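Side-chain contacts in ectonucleoside triphosphate diphosphohydrolase 4 (PDB 6WG5), which belongs to the GDA1/CD39 nucleoside phosphatase family, whose members are built on the actin-like ATPase fold: residues Arg74-Arg77 / Pro83-Met86; Val40-Val45 / Glu115-Ala120; Gln288-Arg293 / Arg349-Pro354. All blocks are in the same frame, centred on the assembly; numbering follows the deposited sequence.

Contact 1: Arg74-Arg77 / Pro83-Met86; sequences RQMR and PVVM
Met76 O of Arg74-Arg77 is met by two neighbouring donors of Pro83-Met86, the amide of Val84 and the alpha C-H of Pro83, where the two backbones make a single bridge between Arg77 and Pro83. Val84 N donates to Met76 O at 3.0 Å with an N-H...O angle of 154°, approaching from above the carbonyl plane; the weaker C-H...O contact from Pro83 CA to Met76 O is 3.4 Å long. Val84 sits at the centre of an inverse gamma turn, and its CG2 branch rests 3.6 Å from Met76 CB. With CG anti to its backbone N (chi1 -171°), the Met76 chain runs on extended toward helix 107-116. Gln75 lays its carboxamide beside the Pro83 ring, OE1 lying 3.4 Å from both Pro83 CB and Val85 CG2. The Arg77 chain folds back at chi2 (-76°), which brings one guanidinium face over Pro83, with NH1 3.4 Å from Pro83 CD; NH1 also bonds to Arg81 O. Both segments pair with strand 53-61 of the mixed sheet. The backbone bond fixes how the two chains sit together, whereas the polar ends of Gln75 and Arg77 meet carbon here, as packing.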
loop_
_atom_site.group_PDB
_atom_site.type_symbol
_atom_site.label_atom_id
_atom_site.label_comp_id
_atom_site.label_asym_id
_atom_site.label_seq_id
_atom_site.Cartn_x
_atom_site.Cartn_y
_atom_site.Cartn_z
ATOM N N ARG A 74 -10.302 -13.766 9.094
ATOM C CA ARG A 74 -9.708 -12.986 10.169
ATOM C C ARG A 74 -8.338 -13.560 10.490
ATOM O O ARG A 74 -8.052 -14.727 10.215
ATOM C CB ARG A 74 -10.572 -13.003 11.437
ATOM C CG ARG A 74 -12.039 -12.691 11.215
ATOM C CD ARG A 74 -12.867 -13.095 12.423
ATOM N NE ARG A 74 -14.265 -12.695 12.285
ATOM C CZ ARG A 74 -14.729 -11.482 12.570
ATOM N NH1 ARG A 74 -13.909 -10.535 13.009
ATOM N NH2 ARG A 74 -16.018 -11.214 12.412
ATOM N N GLN A 75 -7.486 -12.728 11.080
ATOM C CA GLN A 75 -6.220 -13.222 11.597
ATOM C C GLN A 75 -6.470 -14.196 12.739
ATOM O O GLN A 75 -7.294 -13.946 13.623
ATOM C CB GLN A 75 -5.345 -12.068 12.089
ATOM C CG GLN A 75 -4.651 -11.289 10.991
ATOM C CD GLN A 75 -3.513 -10.443 11.526
ATOM O OE1 GLN A 75 -2.389 -10.922 11.675
ATOM N NE2 GLN A 75 -3.800 -9.181 11.824
ATOM N N MET A 76 -5.756 -15.319 12.717
ATOM C CA MET A 76 -5.853 -16.268 13.815
ATOM C C MET A 76 -5.357 -15.625 15.105
ATOM O O MET A 76 -4.465 -14.772 15.099
ATOM C CB MET A 76 -5.046 -17.528 13.508
ATOM C CG MET A 76 -5.271 -18.650 14.506
ATOM S SD MET A 76 -4.261 -20.104 14.176
ATOM C CE MET A 76 -4.868 -21.214 15.446
ATOM N N ARG A 77 -5.948 -16.043 16.222
ATOM C CA ARG A 77 -5.642 -15.491 17.537
ATOM C C ARG A 77 -5.149 -16.611 18.441
ATOM O O ARG A 77 -5.850 -17.610 18.633
ATOM C CB ARG A 77 -6.876 -14.814 18.140
ATOM C CG ARG A 77 -7.270 -13.523 17.444
ATOM C CD ARG A 77 -6.336 -12.392 17.832
ATOM N NE ARG A 77 -6.524 -11.203 17.005
ATOM C CZ ARG A 77 -5.964 -10.023 17.254
ATOM N NH1 ARG A 77 -5.189 -9.860 18.320
ATOM N NH2 ARG A 77 -6.188 -8.999 16.446
ATOM N N PRO A 83 -2.327 -11.753 17.290
ATOM C CA PRO A 83 -2.341 -12.255 15.911
ATOM C C PRO A 83 -1.200 -13.233 15.673
ATOM O O PRO A 83 -0.052 -12.978 16.047
ATOM C CB PRO A 83 -2.193 -10.983 15.068
ATOM C CG PRO A 83 -1.512 -10.013 15.965
ATOM C CD PRO A 83 -2.004 -10.317 17.350
ATOM N N VAL A 84 -1.527 -14.362 15.048
ATOM C CA VAL A 84 -0.551 -15.409 14.766
ATOM C C VAL A 84 0.372 -14.948 13.645
ATOM O O VAL A 84 0.109 -15.207 12.465
ATOM C CB VAL A 84 -1.255 -16.729 14.401
ATOM C CG1 VAL A 84 -0.239 -17.808 14.037
ATOM C CG2 VAL A 84 -2.140 -17.188 15.553
ATOM N N VAL A 85 1.459 -14.271 14.006
ATOM C CA VAL A 85 2.410 -13.738 13.037
ATOM C C VAL A 85 3.822 -14.002 13.540
ATOM O O VAL A 85 4.085 -13.952 14.746
ATOM C CB VAL A 85 2.192 -12.228 12.799
ATOM C CG1 VAL A 85 3.166 -11.698 11.753
ATOM C CG2 VAL A 85 0.755 -11.957 12.379
ATOM N N MET A 86 4.730 -14.291 12.608
ATOM C CA MET A 86 6.148 -14.430 12.904
ATOM C C MET A 86 6.945 -13.816 11.762
ATOM O O MET A 86 6.525 -13.855 10.602
ATOM C CB MET A 86 6.556 -15.897 13.100
ATOM C CG MET A 86 8.064 -16.115 13.151
ATOM S SD MET A 86 8.540 -17.783 13.647
ATOM C CE MET A 86 8.389 -17.659 15.428
#

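Contact 2: Val40-Val45 / Glu115-Ala120; sequences VNYGIV and EHVPRA
Tyr42 lays its ring against Val117 and Pro118, the residues that follow helix 107-116, and is the first residue of Val40-Val45 to touch Glu115-Ala120. With CG beside the backbone N (chi1 -55°), the ring is carried alongside Val117, the two side chains sliding past each other in opposite directions. Val117 CG1 comes obliquely to the ring root, 3.9 Å from Tyr42 CG. Farther out, the Pro118 ring crosses the tyrosine at about a right angle and sets CD over one face: a CH-pi contact 4.1 Å from the ring centroid and 27° off the ring normal. Pro118 CD is nearest to Tyr42 CZ, at 3.7 Å, so the proline lies over the phenol end, while the valine touches the root. The strand, 40-48, belongs to a mixed sheet, antiparallel to 53-61 and parallel to 127-131, and the chain leaving the helix passes over this side of it. Gly43, next in line, bonds through its backbone to Tyr58 of strand 53-61. Ile44 then points toward the same partner as Tyr42: its CD1 makes a looser apolar contact with Val117 CG2, at 4.3 Å, and its side chain also touches Thr125.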
loop_
_atom_site.group_PDB
_atom_site.type_symbol
_atom_site.label_atom_id
_atom_site.label_comp_id
_atom_site.label_asym_id
_atom_site.label_seq_id
_atom_site.Cartn_x
_atom_site.Cartn_y
_atom_site.Cartn_z
ATOM N N VAL A 40 -13.969 -24.400 11.805
ATOM C CA VAL A 40 -13.041 -23.330 11.455
ATOM C C VAL A 40 -12.029 -23.878 10.462
ATOM O O VAL A 40 -11.515 -24.991 10.630
ATOM C CB VAL A 40 -12.338 -22.762 12.704
ATOM C CG1 VAL A 40 -11.304 -21.714 12.309
ATOM C CG2 VAL A 40 -13.354 -22.165 13.663
ATOM N N ASN A 41 -11.742 -23.098 9.423
ATOM C CA ASN A 41 -10.740 -23.445 8.430
ATOM C C ASN A 41 -9.631 -22.403 8.459
ATOM O O ASN A 41 -9.817 -21.287 8.949
ATOM C CB ASN A 41 -11.359 -23.535 7.032
ATOM C CG ASN A 41 -12.566 -24.451 6.994
ATOM O OD1 ASN A 41 -13.697 -23.996 6.817
ATOM N ND2 ASN A 41 -12.332 -25.748 7.171
ATOM N N TYR A 42 -8.468 -22.778 7.932
ATOM C CA TYR A 42 -7.262 -21.980 8.086
ATOM C C TYR A 42 -6.581 -21.772 6.740
ATOM O O TYR A 42 -6.757 -22.548 5.797
ATOM C CB TYR A 42 -6.287 -22.646 9.071
ATOM C CG TYR A 42 -6.907 -22.942 10.419
ATOM C CD1 TYR A 42 -7.692 -24.072 10.610
ATOM C CD2 TYR A 42 -6.713 -22.089 11.498
ATOM C CE1 TYR A 42 -8.268 -24.345 11.836
ATOM C CE2 TYR A 42 -7.284 -22.354 12.731
ATOM C CZ TYR A 42 -8.061 -23.484 12.893
ATOM O OH TYR A 42 -8.633 -23.757 14.115
ATOM N N GLY A 43 -5.802 -20.703 6.670
ATOM C CA GLY A 43 -4.995 -20.414 5.497
ATOM C C GLY A 43 -3.751 -19.670 5.920
ATOM O O GLY A 43 -3.759 -18.927 6.906
ATOM N N ILE A 44 -2.667 -19.877 5.175
ATOM C CA ILE A 44 -1.353 -19.362 5.543
ATOM C C ILE A 44 -0.774 -18.597 4.363
ATOM O O ILE A 44 -0.785 -19.092 3.230
ATOM C CB ILE A 44 -0.400 -20.494 5.973
ATOM C CG1 ILE A 44 -0.989 -21.270 7.155
ATOM C CG2 ILE A 44 0.957 -19.928 6.365
ATOM C CD1 ILE A 44 -0.516 -22.703 7.241
ATOM N N VAL A 45 -0.264 -17.396 4.631
ATOM C CA VAL A 45 0.367 -16.553 3.623
ATOM C C VAL A 45 1.729 -16.125 4.148
ATOM O O VAL A 45 1.849 -15.704 5.305
ATOM C CB VAL A 45 -0.489 -15.316 3.291
ATOM C CG1 VAL A 45 0.145 -14.515 2.158
ATOM C CG2 VAL A 45 -1.905 -15.729 2.928
ATOM N N GLU A 115 2.483 -25.332 14.221
ATOM C CA GLU A 115 2.167 -25.421 15.643
ATOM C C GLU A 115 0.738 -24.965 15.915
ATOM O O GLU A 115 -0.025 -25.652 16.605
ATOM C CB GLU A 115 3.158 -24.581 16.453
ATOM C CG GLU A 115 4.287 -25.374 17.091
ATOM C CD GLU A 115 5.187 -24.507 17.952
ATOM O OE1 GLU A 115 5.262 -23.286 17.695
ATOM O OE2 GLU A 115 5.814 -25.046 18.890
ATOM N N HIS A 116 0.357 -23.809 15.371
ATOM C CA HIS A 116 -0.928 -23.209 15.710
ATOM C C HIS A 116 -2.085 -23.875 14.972
ATOM O O HIS A 116 -3.160 -24.069 15.551
ATOM C CB HIS A 116 -0.893 -21.710 15.414
ATOM C CG HIS A 116 0.002 -20.936 16.332
ATOM N ND1 HIS A 116 1.357 -20.798 16.111
ATOM C CD2 HIS A 116 -0.261 -20.267 17.478
ATOM C CE1 HIS A 116 1.887 -20.072 17.079
ATOM N NE2 HIS A 116 0.927 -19.738 17.922
ATOM N N VAL A 117 -1.897 -24.224 13.708
ATOM C CA VAL A 117 -2.966 -24.868 12.943
ATOM C C VAL A 117 -3.088 -26.320 13.402
ATOM O O VAL A 117 -2.074 -27.035 13.432
ATOM C CB VAL A 117 -2.682 -24.788 11.445
ATOM C CG1 VAL A 117 -3.848 -25.364 10.651
ATOM C CG2 VAL A 117 -2.420 -23.344 11.027
ATOM N N PRO A 118 -4.283 -26.790 13.768
ATOM C CA PRO A 118 -4.413 -28.180 14.224
ATOM C C PRO A 118 -3.899 -29.166 13.186
ATOM O O PRO A 118 -4.124 -29.009 11.985
ATOM C CB PRO A 118 -5.920 -28.340 14.454
ATOM C CG PRO A 118 -6.415 -26.967 14.695
ATOM C CD PRO A 118 -5.563 -26.065 13.855
ATOM N N ARG A 119 -3.209 -30.203 13.672
ATOM C CA ARG A 119 -2.646 -31.213 12.780
ATOM C C ARG A 119 -3.694 -31.758 11.818
ATOM O O ARG A 119 -3.391 -32.053 10.657
ATOM C CB ARG A 119 -2.037 -32.349 13.603
ATOM C CG ARG A 119 -0.531 -32.245 13.804
ATOM C CD ARG A 119 0.217 -32.460 12.495
ATOM N NE ARG A 119 -0.163 -33.717 11.857
ATOM C CZ ARG A 119 0.011 -33.992 10.567
ATOM N NH1 ARG A 119 0.555 -33.094 9.756
ATOM N NH2 ARG A 119 -0.370 -35.168 10.086
ATOM N N ALA A 120 -4.938 -31.899 12.283
ATOM C CA ALA A 120 -5.983 -32.485 11.453
ATOM C C ALA A 120 -6.353 -31.604 10.267
ATOM O O ALA A 120 -6.858 -32.120 9.265
ATOM C CB ALA A 120 -7.229 -32.758 12.296
#

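Contact 3: Gln288-Arg293 / Arg349-Pro354; sequences QRYEDR and RETIQP. With NAG (2-acetamido-2-deoxy-beta-D-glucopyranose), chain B.
Apolar contact between Tyr290 and the side chains of Thr351 and Ile352 buries Tyr290 and Ile352 between the two segments, with Thr351 at the margin. Tyr290 turns CG anti to its backbone N (chi1 174°), which carries the ring from helix 283-296 toward Arg349-Pro354. The methyl CG2 of Thr351 meets the ring at its edge, near the ring plane, 3.4 Å from Tyr290 CE1 and 3.7 Å from Tyr290 OH. Ile352 approaches obliquely with CG2, 4.3 Å from Tyr290 CD1. The polar ends of this group are satisfied elsewhere: Tyr290 OH bonds to Asp319 OD2, and Thr351 OG1 to Leu347 O, one turn back in its own helix.

A cation beside a proline makes the outer contact. Arg293 bends at chi3 (-85°), and Pro354 CB lies at the edge of its guanidinium, near the plane, 3.7 Å from Arg293 NH1; the same arginine makes a cation-pi interaction with Phe355. In this member of the actin-like ATPase clan, helices 283-296 and 345-352 pack together beside the disulfide Cys321-Cys348; Ile352 also touches Cys321 and Phe444 of helix 436-456.

Carbohydrate packing involves Arg289. The acetyl methyl C8 of the NAG, a sugar of an attached glycan, lies 3.7 Å above the Arg289 guanidinium plane, over its centre, and NAG N2 is 3.7 Å from Arg289 NH1. The bonds of NH1 to Phe355 O and of NH2 to Gly280 O would hold this flat group in rotation, and Phe281 adds a cation-pi contact.

Within helix 283-296, Gln288 NE2 donates to Asp292 OD1 at 3.0 Å, one turn on; the oxygen is met from above the carboxylate plane while lying in the amide plane of Gln288.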
loop_
_atom_site.group_PDB
_atom_site.type_symbol
_atom_site.label_atom_id
_atom_site.label_comp_id
_atom_site.label_asym_id
_atom_site.label_seq_id
_atom_site.Cartn_x
_atom_site.Cartn_y
_atom_site.Cartn_z
ATOM N N GLN A 288 16.287 13.708 -2.159
ATOM C CA GLN A 288 17.602 13.386 -2.701
ATOM C C GLN A 288 17.739 13.877 -4.136
ATOM O O GLN A 288 18.781 14.420 -4.517
ATOM C CB GLN A 288 17.851 11.879 -2.616
ATOM C CG GLN A 288 19.244 11.459 -3.061
ATOM C CD GLN A 288 20.340 12.136 -2.257
ATOM O OE1 GLN A 288 20.412 11.988 -1.036
ATOM N NE2 GLN A 288 21.195 12.892 -2.940
ATOM N N ARG A 289 16.696 13.695 -4.949
ATOM C CA ARG A 289 16.726 14.219 -6.311
ATOM C C ARG A 289 16.846 15.737 -6.304
ATOM O O ARG A 289 17.502 16.324 -7.173
ATOM C CB ARG A 289 15.471 13.781 -7.064
ATOM C CG ARG A 289 15.347 12.273 -7.250
ATOM C CD ARG A 289 13.962 11.901 -7.736
ATOM N NE ARG A 289 13.591 12.689 -8.905
ATOM C CZ ARG A 289 12.344 12.969 -9.263
ATOM N NH1 ARG A 289 12.120 13.700 -10.347
ATOM N NH2 ARG A 289 11.321 12.532 -8.541
ATOM N N TYR A 290 16.218 16.389 -5.323
ATOM C CA TYR A 290 16.300 17.841 -5.214
ATOM C C TYR A 290 17.712 18.280 -4.845
ATOM O O TYR A 290 18.269 19.198 -5.459
ATOM C CB TYR A 290 15.279 18.331 -4.183
ATOM C CG TYR A 290 15.347 19.809 -3.868
ATOM C CD1 TYR A 290 15.021 20.759 -4.823
ATOM C CD2 TYR A 290 15.718 20.251 -2.606
ATOM C CE1 TYR A 290 15.075 22.110 -4.534
ATOM C CE2 TYR A 290 15.772 21.596 -2.307
ATOM C CZ TYR A 290 15.450 22.522 -3.274
ATOM O OH TYR A 290 15.508 23.866 -2.983
ATOM N N GLU A 291 18.314 17.627 -3.848
ATOM C CA GLU A 291 19.689 17.950 -3.482
ATOM C C GLU A 291 20.653 17.663 -4.624
ATOM O O GLU A 291 21.637 18.389 -4.798
ATOM C CB GLU A 291 20.096 17.167 -2.232
ATOM C CG GLU A 291 19.358 17.595 -0.966
ATOM C CD GLU A 291 19.767 16.799 0.261
ATOM O OE1 GLU A 291 20.650 15.923 0.142
ATOM O OE2 GLU A 291 19.205 17.050 1.348
ATOM N N ASP A 292 20.388 16.617 -5.411
ATOM C CA ASP A 292 21.254 16.305 -6.544
ATOM C C ASP A 292 21.313 17.464 -7.528
ATOM O O ASP A 292 22.376 17.755 -8.089
ATOM C CB ASP A 292 20.771 15.036 -7.247
ATOM C CG ASP A 292 21.114 13.773 -6.481
ATOM O OD1 ASP A 292 22.017 13.819 -5.619
ATOM O OD2 ASP A 292 20.486 12.727 -6.752
ATOM N N ARG A 293 20.184 18.139 -7.760
ATOM C CA ARG A 293 20.177 19.228 -8.729
ATOM C C ARG A 293 20.816 20.486 -8.151
ATOM O O ARG A 293 21.476 21.236 -8.877
ATOM C CB ARG A 293 18.752 19.519 -9.206
ATOM C CG ARG A 293 18.712 20.136 -10.600
ATOM C CD ARG A 293 17.337 20.659 -10.979
ATOM N NE ARG A 293 16.474 19.625 -11.546
ATOM C CZ ARG A 293 15.249 19.849 -12.019
ATOM N NH1 ARG A 293 14.738 21.075 -11.994
ATOM N NH2 ARG A 293 14.531 18.849 -12.518
ATOM N N ARG A 349 7.213 24.687 -2.551
ATOM C CA ARG A 349 6.304 23.995 -3.459
ATOM C C ARG A 349 6.618 24.323 -4.912
ATOM O O ARG A 349 6.617 23.431 -5.769
ATOM C CB ARG A 349 4.856 24.358 -3.131
ATOM C CG ARG A 349 4.374 23.834 -1.793
ATOM C CD ARG A 349 2.868 23.973 -1.644
ATOM N NE ARG A 349 2.429 25.367 -1.677
ATOM C CZ ARG A 349 2.006 26.005 -2.765
ATOM N NH1 ARG A 349 1.958 25.390 -3.938
ATOM N NH2 ARG A 349 1.629 27.273 -2.678
ATOM N N GLU A 350 6.886 25.595 -5.213
ATOM C CA GLU A 350 7.210 25.972 -6.585
ATOM C C GLU A 350 8.544 25.387 -7.023
ATOM O O GLU A 350 8.705 25.026 -8.194
ATOM C CB GLU A 350 7.239 27.495 -6.720
ATOM C CG GLU A 350 5.963 28.185 -6.267
ATOM C CD GLU A 350 4.732 27.672 -6.992
ATOM O OE1 GLU A 350 4.881 27.104 -8.095
ATOM O OE2 GLU A 350 3.615 27.837 -6.458
ATOM N N THR A 351 9.502 25.279 -6.103
ATOM C CA THR A 351 10.833 24.808 -6.469
ATOM C C THR A 351 10.819 23.329 -6.837
ATOM O O THR A 351 11.530 22.909 -7.757
ATOM C CB THR A 351 11.808 25.060 -5.320
ATOM O OG1 THR A 351 11.723 26.432 -4.915
ATOM C CG2 THR A 351 13.232 24.751 -5.747
ATOM N N ILE A 352 10.019 22.524 -6.130
ATOM C CA ILE A 352 10.038 21.076 -6.316
ATOM C C ILE A 352 9.061 20.606 -7.384
ATOM O O ILE A 352 9.018 19.404 -7.679
ATOM C CB ILE A 352 9.746 20.355 -4.982
ATOM C CG1 ILE A 352 8.343 20.707 -4.474
ATOM C CG2 ILE A 352 10.818 20.717 -3.954
ATOM C CD1 ILE A 352 7.985 20.071 -3.146
ATOM N N GLN A 353 8.279 21.512 -7.972
ATOM C CA GLN A 353 7.378 21.154 -9.068
ATOM C C GLN A 353 8.042 20.301 -10.140
ATOM O O GLN A 353 7.502 19.234 -10.470
ATOM C CB GLN A 353 6.809 22.436 -9.692
ATOM C CG GLN A 353 5.617 23.010 -8.961
ATOM C CD GLN A 353 4.340 22.265 -9.269
ATOM O OE1 GLN A 353 3.748 21.641 -8.393
ATOM N NE2 GLN A 353 3.908 22.324 -10.524
ATOM N N PRO A 354 9.181 20.691 -10.716
ATOM C CA PRO A 354 9.757 19.896 -11.815
ATOM C C PRO A 354 9.970 18.434 -11.475
ATOM O O PRO A 354 9.916 17.582 -12.372
ATOM C CB PRO A 354 11.095 20.601 -12.088
ATOM C CG PRO A 354 10.910 21.988 -11.585
ATOM C CD PRO A 354 9.988 21.885 -10.413
HETATM C C1 NAG B . 12.327 12.551 -14.203
HETATM C C2 NAG B . 12.963 11.185 -13.929
HETATM C C3 NAG B . 14.445 11.194 -14.304
HETATM C C4 NAG B . 14.661 11.741 -15.710
HETATM C C5 NAG B . 13.960 13.082 -15.865
HETATM C C6 NAG B . 14.020 13.627 -17.272
HETATM C C7 NAG B . 12.176 9.710 -12.125
HETATM C C8 NAG B . 12.130 9.489 -10.643
HETATM N N2 NAG B . 12.805 10.817 -12.531
HETATM O O3 NAG B . 14.952 9.866 -14.220
HETATM O O4 NAG B . 16.053 11.943 -15.929
HETATM O O5 NAG B . 12.573 12.932 -15.545
HETATM O O6 NAG B . 13.095 14.692 -17.450
HETATM O O7 NAG B . 11.664 8.924 -12.915
#

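Contacts 1 and 2 are neighbours, their centres about 11 Å apart, and both reach the mixed sheet of strands 40-48 and 53-61; they touch where Met76 CE packs 3.3 Å from His116 O and 3.8 Å from Tyr42 CE2. Contact 3 lies across the chain's centre, about 43 Å from contact 1 and about 50 Å from contact 2 between centres. Contact 2 is buried and purely apolar or CH-pi across its segments, whereas contacts 1 and 3 are partly buried. Contact 1 alone has a hydrogen bond between its segments. Contact 3 joins two helices and combines a buried tyrosine with exposed Arg293 and Pro354 and a glycan sugar.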